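Local coordinates for protein FimX (Pseudomonas aeruginosa PAO1, PDB 3HV8) that belongs to the EAL-domain family and is represented here by its EAL domain, a barrel-like alpha/beta fold holding a bound C2E, at residues R85-L89 with G120-L125; I194-V199 with I210-L214. All coordinates share one frame; numbering follows the deposited sequence.

Contact 1 of 2, residues R85-L89 with G120-L125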
ATOM      1  N   ARG A  85      -3.591  -9.892  -9.301  1.00 21.97           N
ATOM      2  CA  ARG A  85      -2.659 -10.128 -10.404  1.00 23.15           C
ATOM      3  C   ARG A  85      -2.818  -9.058 -11.483  1.00 23.31           C
ATOM      4  O   ARG A  85      -1.824  -8.630 -12.067  1.00 23.44           O
ATOM      5  CB  ARG A  85      -2.858 -11.513 -11.036  1.00 22.87           C
ATOM      6  CG  ARG A  85      -2.783 -12.704 -10.072  1.00 29.75           C
ATOM      7  CD  ARG A  85      -1.395 -12.990  -9.530  1.00 36.66           C
ATOM      8  NE  ARG A  85      -1.368 -14.210  -8.705  1.00 34.31           N
ATOM      9  CZ  ARG A  85      -1.098 -15.432  -9.168  1.00 35.65           C
ATOM     10  NH1 ARG A  85      -1.100 -16.477  -8.344  1.00 34.35           N
ATOM     11  NH2 ARG A  85      -0.822 -15.616 -10.456  1.00 39.97           N
ATOM     12  N   TRP A  86      -4.053  -8.620 -11.744  1.00 22.46           N
ATOM     13  CA  TRP A  86      -4.293  -7.557 -12.729  1.00 22.71           C
ATOM     14  C   TRP A  86      -3.581  -6.277 -12.279  1.00 22.67           C
ATOM     15  O   TRP A  86      -2.900  -5.614 -13.064  1.00 23.55           O
ATOM     16  CB  TRP A  86      -5.804  -7.294 -12.906  1.00 23.87           C
ATOM     17  CG  TRP A  86      -6.108  -6.391 -14.052  1.00 23.36           C
ATOM     18  CD1 TRP A  86      -6.449  -6.779 -15.329  1.00 26.64           C
ATOM     19  CD2 TRP A  86      -6.091  -4.960 -14.063  1.00 21.90           C
ATOM     20  NE1 TRP A  86      -6.638  -5.679 -16.116  1.00 25.32           N
ATOM     21  CE2 TRP A  86      -6.412  -4.547 -15.379  1.00 26.12           C
ATOM     22  CE3 TRP A  86      -5.815  -3.979 -13.099  1.00 24.16           C
ATOM     23  CZ2 TRP A  86      -6.483  -3.200 -15.751  1.00 25.44           C
ATOM     24  CZ3 TRP A  86      -5.884  -2.640 -13.468  1.00 24.56           C
ATOM     25  CH2 TRP A  86      -6.210  -2.263 -14.788  1.00 26.14           C
ATOM     26  N   VAL A  87      -3.719  -5.936 -11.002  1.00 22.36           N
ATOM     27  CA  VAL A  87      -3.101  -4.729 -10.490  1.00 23.23           C
ATOM     28  C   VAL A  87      -1.590  -4.816 -10.563  1.00 21.99           C
ATOM     29  O   VAL A  87      -0.935  -3.884 -11.016  1.00 23.17           O
ATOM     30  CB  VAL A  87      -3.537  -4.459  -9.037  1.00 20.39           C
ATOM     31  CG1 VAL A  87      -2.699  -3.321  -8.431  1.00 22.16           C
ATOM     32  CG2 VAL A  87      -5.048  -4.141  -8.966  1.00 23.03           C
ATOM     33  N   ILE A  88      -1.044  -5.951 -10.127  1.00 21.29           N
ATOM     34  CA  ILE A  88       0.402  -6.137 -10.099  1.00 22.40           C
ATOM     35  C   ILE A  88       0.961  -6.142 -11.515  1.00 25.68           C
ATOM     36  O   ILE A  88       1.966  -5.502 -11.785  1.00 23.41           O
ATOM     37  CB  ILE A  88       0.787  -7.435  -9.390  1.00 21.65           C
ATOM     38  CG1 ILE A  88       0.369  -7.371  -7.909  1.00 23.72           C
ATOM     39  CG2 ILE A  88       2.293  -7.706  -9.508  1.00 24.79           C
ATOM     40  CD1 ILE A  88       0.378  -8.729  -7.220  1.00 23.55           C
ATOM     41  N   LEU A  89       0.310  -6.859 -12.420  1.00 23.55           N
ATOM     42  CA  LEU A  89       0.793  -6.924 -13.796  1.00 26.08           C
ATOM     43  C   LEU A  89       0.862  -5.536 -14.417  1.00 26.03           C
ATOM     44  O   LEU A  89       1.843  -5.166 -15.089  1.00 27.08           O
ATOM     45  CB  LEU A  89      -0.124  -7.826 -14.617  1.00 27.30           C
ATOM     46  CG  LEU A  89       0.374  -8.137 -16.012  1.00 29.50           C
ATOM     47  CD1 LEU A  89       1.595  -9.040 -15.894  1.00 33.27           C
ATOM     48  CD2 LEU A  89      -0.728  -8.803 -16.818  1.00 33.06           C
ATOM     49  N   GLY A 120       0.721 -19.717  -5.134  1.00 32.42           N
ATOM     50  CA  GLY A 120       1.156 -19.445  -6.492  1.00 31.42           C
ATOM     51  C   GLY A 120       1.644 -18.026  -6.744  1.00 26.41           C
ATOM     52  O   GLY A 120       2.196 -17.731  -7.800  1.00 29.33           O
ATOM     53  N   LEU A 121       1.440 -17.139  -5.770  1.00 29.58           N
ATOM     54  CA  LEU A 121       1.759 -15.737  -5.983  1.00 30.36           C
ATOM     55  C   LEU A 121       3.258 -15.517  -6.209  1.00 24.93           C
ATOM     56  O   LEU A 121       3.658 -14.876  -7.178  1.00 26.47           O
ATOM     57  CB  LEU A 121       1.242 -14.879  -4.821  1.00 26.16           C
ATOM     58  CG  LEU A 121       1.674 -13.406  -4.887  1.00 25.85           C
ATOM     59  CD1 LEU A 121       1.136 -12.718  -6.130  1.00 26.57           C
ATOM     60  CD2 LEU A 121       1.257 -12.646  -3.623  1.00 28.02           C
ATOM     61  N   LEU A 122       4.078 -16.051  -5.309  0.60 28.93           N
ATOM     62  CA  LEU A 122       5.524 -15.863  -5.416  0.60 31.67           C
ATOM     63  C   LEU A 122       6.116 -16.414  -6.718  0.60 29.69           C
ATOM     64  O   LEU A 122       6.832 -15.697  -7.417  0.60 31.08           O
ATOM     65  CB  LEU A 122       6.250 -16.444  -4.196  0.60 34.30           C
ATOM     66  CG  LEU A 122       6.156 -15.658  -2.887  0.60 29.66           C
ATOM     67  CD1 LEU A 122       6.763 -16.474  -1.758  0.60 33.84           C
ATOM     68  CD2 LEU A 122       6.849 -14.314  -3.017  0.60 33.01           C
ATOM     69  N   PRO A 123       5.824 -17.688  -7.053  1.00 32.43           N
ATOM     70  CA  PRO A 123       6.334 -18.217  -8.322  1.00 34.31           C
ATOM     71  C   PRO A 123       5.911 -17.344  -9.505  1.00 32.76           C
ATOM     72  O   PRO A 123       6.729 -17.052 -10.374  1.00 32.66           O
ATOM     73  CB  PRO A 123       5.678 -19.603  -8.419  1.00 34.77           C
ATOM     74  CG  PRO A 123       5.399 -19.995  -7.025  1.00 37.99           C
ATOM     75  CD  PRO A 123       5.063 -18.702  -6.304  1.00 31.90           C
ATOM     76  N   TRP A 124       4.652 -16.911  -9.531  1.00 30.00           N
ATOM     77  CA  TRP A 124       4.176 -16.080 -10.628  1.00 27.83           C
ATOM     78  C   TRP A 124       4.854 -14.711 -10.650  1.00 28.37           C
ATOM     79  O   TRP A 124       5.234 -14.210 -11.701  1.00 29.00           O
ATOM     80  CB  TRP A 124       2.654 -15.914 -10.555  1.00 26.71           C
ATOM     81  CG  TRP A 124       2.124 -14.885 -11.525  1.00 26.95           C
ATOM     82  CD1 TRP A 124       1.795 -15.090 -12.834  1.00 30.50           C
ATOM     83  CD2 TRP A 124       1.863 -13.492 -11.260  1.00 28.07           C
ATOM     84  NE1 TRP A 124       1.352 -13.918 -13.401  1.00 29.56           N
ATOM     85  CE2 TRP A 124       1.384 -12.923 -12.459  1.00 30.08           C
ATOM     86  CE3 TRP A 124       1.997 -12.675 -10.129  1.00 25.13           C
ATOM     87  CZ2 TRP A 124       1.033 -11.574 -12.566  1.00 26.73           C
ATOM     88  CZ3 TRP A 124       1.650 -11.338 -10.234  1.00 27.12           C
ATOM     89  CH2 TRP A 124       1.177 -10.796 -11.442  1.00 28.83           C
ATOM     90  N   LEU A 125       4.995 -14.101  -9.473  1.00 27.40           N
ATOM     91  CA  LEU A 125       5.585 -12.773  -9.404  1.00 29.55           C
ATOM     92  C   LEU A 125       7.024 -12.807  -9.914  1.00 29.71           C
ATOM     93  O   LEU A 125       7.449 -11.914 -10.631  1.00 32.36           O
ATOM     94  CB  LEU A 125       5.527 -12.235  -7.967  1.00 29.92           C
ATOM     95  CG  LEU A 125       6.154 -10.875  -7.671  1.00 30.91           C
ATOM     96  CD1 LEU A 125       5.509  -9.773  -8.489  1.00 31.79           C
ATOM     97  CD2 LEU A 125       6.028 -10.585  -6.176  1.00 28.78           C
TER
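Two neighbouring helices of the outer layer of the EAL alpha/beta barrel, 80-96 and 121-132, meet here through R85 and I88 on one side and W124 on the other. The short axes run roughly parallel, crossing at -29°, and stand 12.2 Å apart, a separation spanned by the R85 and W124 side chains. The outer half of R85, from CD to the guanidinium, runs over one face of the W124 indole. R85 CD sits 3.5 Å from the centroid of the W124 six-membered ring, a CH-pi contact over the face. Further out, the guanidinium lies on the indole, planes 27° apart, with R85 CZ off-centre over the five-membered ring. In this cation-pi pair R85 NH2 comes within 3.2 Å of W124 CG. The bend at chi2 (-70°) turns the chain along the ring toward G120 and L121, where R85 NH1 forms a salt bridge with D118, whose carboxylate also accepts from the backbone N of G120; this partner should limit rotation of the guanidinium. I88 approaches the rim of the indole, its CB in the ring plane and I88 CG2 3.8 Å from W124 CZ3. The same methyl packs on L125, on the buried side of helix 121-132, with I88 CG2 lying 4.0 Å from L125 CD1.

Contact 2 of 2, residues I194-V199 with I210-L214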
ATOM      1  N   ILE A 194       1.046   4.099   9.253  0.54 21.95           N
ATOM      2  CA  ILE A 194       0.156   4.088  10.401  0.54 22.81           C
ATOM      3  C   ILE A 194      -1.278   4.439  10.014  0.54 22.46           C
ATOM      4  O   ILE A 194      -1.527   5.088   8.996  0.54 23.03           O
ATOM      5  CB  ILE A 194       0.666   4.996  11.550  0.54 23.13           C
ATOM      6  CG1 ILE A 194       0.507   6.478  11.203  0.54 21.49           C
ATOM      7  CG2 ILE A 194       2.119   4.641  11.918  0.54 23.34           C
ATOM      8  CD1 ILE A 194       0.745   7.391  12.408  0.54 26.30           C
ATOM      9  N   ASP A 195      -2.223   3.985  10.830  1.00 23.09           N
ATOM     10  CA  ASP A 195      -3.637   4.206  10.570  1.00 25.52           C
ATOM     11  C   ASP A 195      -3.976   5.704  10.593  1.00 26.10           C
ATOM     12  O   ASP A 195      -3.447   6.452  11.426  1.00 25.43           O
ATOM     13  CB  ASP A 195      -4.468   3.481  11.620  1.00 23.69           C
ATOM     14  CG  ASP A 195      -5.926   3.418  11.243  1.00 30.06           C
ATOM     15  OD1 ASP A 195      -6.263   2.619  10.353  1.00 29.50           O
ATOM     16  OD2 ASP A 195      -6.723   4.184  11.822  1.00 32.32           O
ATOM     17  N   GLY A 196      -4.866   6.123   9.699  1.00 26.67           N
ATOM     18  CA  GLY A 196      -5.267   7.518   9.602  1.00 28.17           C
ATOM     19  C   GLY A 196      -5.919   8.066  10.859  1.00 32.83           C
ATOM     20  O   GLY A 196      -5.950   9.283  11.072  1.00 29.44           O
ATOM     21  N   SER A 197      -6.428   7.180  11.705  1.00 29.27           N
ATOM     22  CA  SER A 197      -7.036   7.608  12.966  1.00 34.30           C
ATOM     23  C   SER A 197      -6.061   8.394  13.845  1.00 33.20           C
ATOM     24  O   SER A 197      -6.477   9.241  14.641  1.00 32.90           O
ATOM     25  CB  SER A 197      -7.588   6.410  13.742  1.00 31.03           C
ATOM     26  OG  SER A 197      -6.557   5.516  14.124  1.00 33.39           O
ATOM     27  N   PHE A 198      -4.766   8.134  13.690  1.00 28.56           N
ATOM     28  CA  PHE A 198      -3.770   8.753  14.559  1.00 29.96           C
ATOM     29  C   PHE A 198      -3.511  10.223  14.262  1.00 30.62           C
ATOM     30  O   PHE A 198      -2.885  10.913  15.076  1.00 32.79           O
ATOM     31  CB  PHE A 198      -2.449   7.982  14.537  1.00 28.63           C
ATOM     32  CG  PHE A 198      -2.507   6.672  15.260  1.00 31.96           C
ATOM     33  CD1 PHE A 198      -2.326   6.618  16.633  1.00 34.90           C
ATOM     34  CD2 PHE A 198      -2.737   5.493  14.572  1.00 30.53           C
ATOM     35  CE1 PHE A 198      -2.382   5.410  17.311  1.00 33.37           C
ATOM     36  CE2 PHE A 198      -2.796   4.282  15.243  1.00 29.74           C
ATOM     37  CZ  PHE A 198      -2.617   4.242  16.612  1.00 35.12           C
ATOM     38  N   VAL A 199      -3.977  10.714  13.114  1.00 29.60           N
ATOM     39  CA  VAL A 199      -3.795  12.140  12.823  1.00 34.03           C
ATOM     40  C   VAL A 199      -5.084  12.938  12.973  1.00 32.71           C
ATOM     41  O   VAL A 199      -5.169  14.077  12.529  1.00 34.83           O
ATOM     42  CB  VAL A 199      -3.148  12.417  11.447  1.00 34.02           C
ATOM     43  CG1 VAL A 199      -1.744  11.843  11.415  1.00 33.90           C
ATOM     44  CG2 VAL A 199      -4.001  11.873  10.317  1.00 34.59           C
ATOM     45  N   ILE A 210       0.607  10.390  21.653  1.00 37.67           N
ATOM     46  CA  ILE A 210       0.401   9.045  21.128  1.00 35.41           C
ATOM     47  C   ILE A 210       1.062   8.893  19.761  1.00 33.52           C
ATOM     48  O   ILE A 210       1.747   7.906  19.505  1.00 32.15           O
ATOM     49  CB  ILE A 210      -1.095   8.683  21.047  1.00 35.46           C
ATOM     50  CG1 ILE A 210      -1.640   8.407  22.454  1.00 37.16           C
ATOM     51  CG2 ILE A 210      -1.302   7.465  20.138  1.00 32.83           C
ATOM     52  CD1 ILE A 210      -3.127   8.125  22.497  1.00 44.44           C
ATOM     53  N   LEU A 211       0.867   9.879  18.893  0.88 30.93           N
ATOM     54  CA  LEU A 211       1.437   9.843  17.548  0.88 31.46           C
ATOM     55  C   LEU A 211       2.963   9.882  17.597  0.88 32.26           C
ATOM     56  O   LEU A 211       3.646   9.109  16.912  0.88 31.18           O
ATOM     57  CB  LEU A 211       0.909  11.016  16.725  0.88 33.51           C
ATOM     58  CG  LEU A 211       1.480  11.237  15.325  0.88 35.03           C
ATOM     59  CD1 LEU A 211       1.202  10.039  14.429  0.88 33.12           C
ATOM     60  CD2 LEU A 211       0.880  12.503  14.730  0.88 40.01           C
ATOM     61  N   LYS A 212       3.501  10.785  18.414  1.00 32.36           N
ATOM     62  CA  LYS A 212       4.944  10.898  18.572  1.00 31.78           C
ATOM     63  C   LYS A 212       5.567   9.610  19.100  1.00 30.27           C
ATOM     64  O   LYS A 212       6.603   9.169  18.597  1.00 32.46           O
ATOM     65  CB  LYS A 212       5.288  12.074  19.494  1.00 32.77           C
ATOM     66  CG  LYS A 212       5.255  13.416  18.793  1.00 41.52           C
ATOM     67  CD  LYS A 212       5.826  14.516  19.681  1.00 58.03           C
ATOM     68  CE  LYS A 212       4.729  15.360  20.306  1.00 63.55           C
ATOM     69  NZ  LYS A 212       4.108  16.268  19.301  1.00 72.28           N
ATOM     70  N   GLY A 213       4.940   8.999  20.103  1.00 30.65           N
ATOM     71  CA  GLY A 213       5.450   7.754  20.665  1.00 32.95           C
ATOM     72  C   GLY A 213       5.444   6.596  19.679  1.00 30.01           C
ATOM     73  O   GLY A 213       6.347   5.758  19.659  1.00 31.51           O
ATOM     74  N   LEU A 214       4.406   6.548  18.855  1.00 29.17           N
ATOM     75  CA  LEU A 214       4.269   5.494  17.859  1.00 28.21           C
ATOM     76  C   LEU A 214       5.390   5.599  16.831  1.00 26.04           C
ATOM     77  O   LEU A 214       6.080   4.611  16.536  1.00 28.18           O
ATOM     78  CB  LEU A 214       2.912   5.625  17.186  1.00 29.88           C
ATOM     79  CG  LEU A 214       2.524   4.569  16.174  1.00 30.75           C
ATOM     80  CD1 LEU A 214       2.537   3.208  16.842  1.00 35.25           C
ATOM     81  CD2 LEU A 214       1.141   4.878  15.624  1.00 32.54           C
TER
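I194 and L214 open a buried seam in a beta-alpha-beta crossover of the barrel: strand 191-194 leads through a loop into helix 205-220, which returns the chain to the parallel strand 224-227. At the strand end, I194 CG2 lies 3.8 Å from L214 CD2, the two side chains running antiparallel alongside each other. I194 also meets L211, the side chains crossing at about a right angle; the apparent closeness of their CD1 methyls is doubtful. D195 then forms an Asx turn. D195 OD2 accepts from S197 N, which comes from above the carboxylate plane at 3.0 Å, and from S197 OG, for which it uses the anti lone pair. The chain folds into a 3-10 turn as F198 N bonds to D195 O at 3.1 Å, and this brings the F198 ring against the helix. I210 CG2 meets the edge of that ring, 3.7 Å from F198 CE1. L214, with CG anti to the backbone N (chi1 -176°), extends CD2 over the ring centre in a CH-pi contact, L214 CD2 lying 3.8 Å from the F198 centroid and 3° off the ring normal. V199 packs on V227 of the next strand and adds a looser contact to the helix, V199 CG1 lying 4.3 Å from L211 CD2.

Contacts 1 and 2 lie on opposite sides of the chain's centre, their own centres about 15 and 17 Å from it, and do not touch: their centres are 32 Å apart and their nearest atoms about 19 Å. Contact 1 joins two helices by a cation-pi stack plus apolar packing, whereas contact 2 joins a strand-to-helix loop to the helix that follows it, through apolar and CH-pi contacts. Both rest on the same curled sheet: V87 and I88 pack on V109 of strand 105-110, and I194 packs on strand 224-227. C2E is touched by V87 of contact 1; the V199 side chain of contact 2 is about 8 Å from the bound C2E.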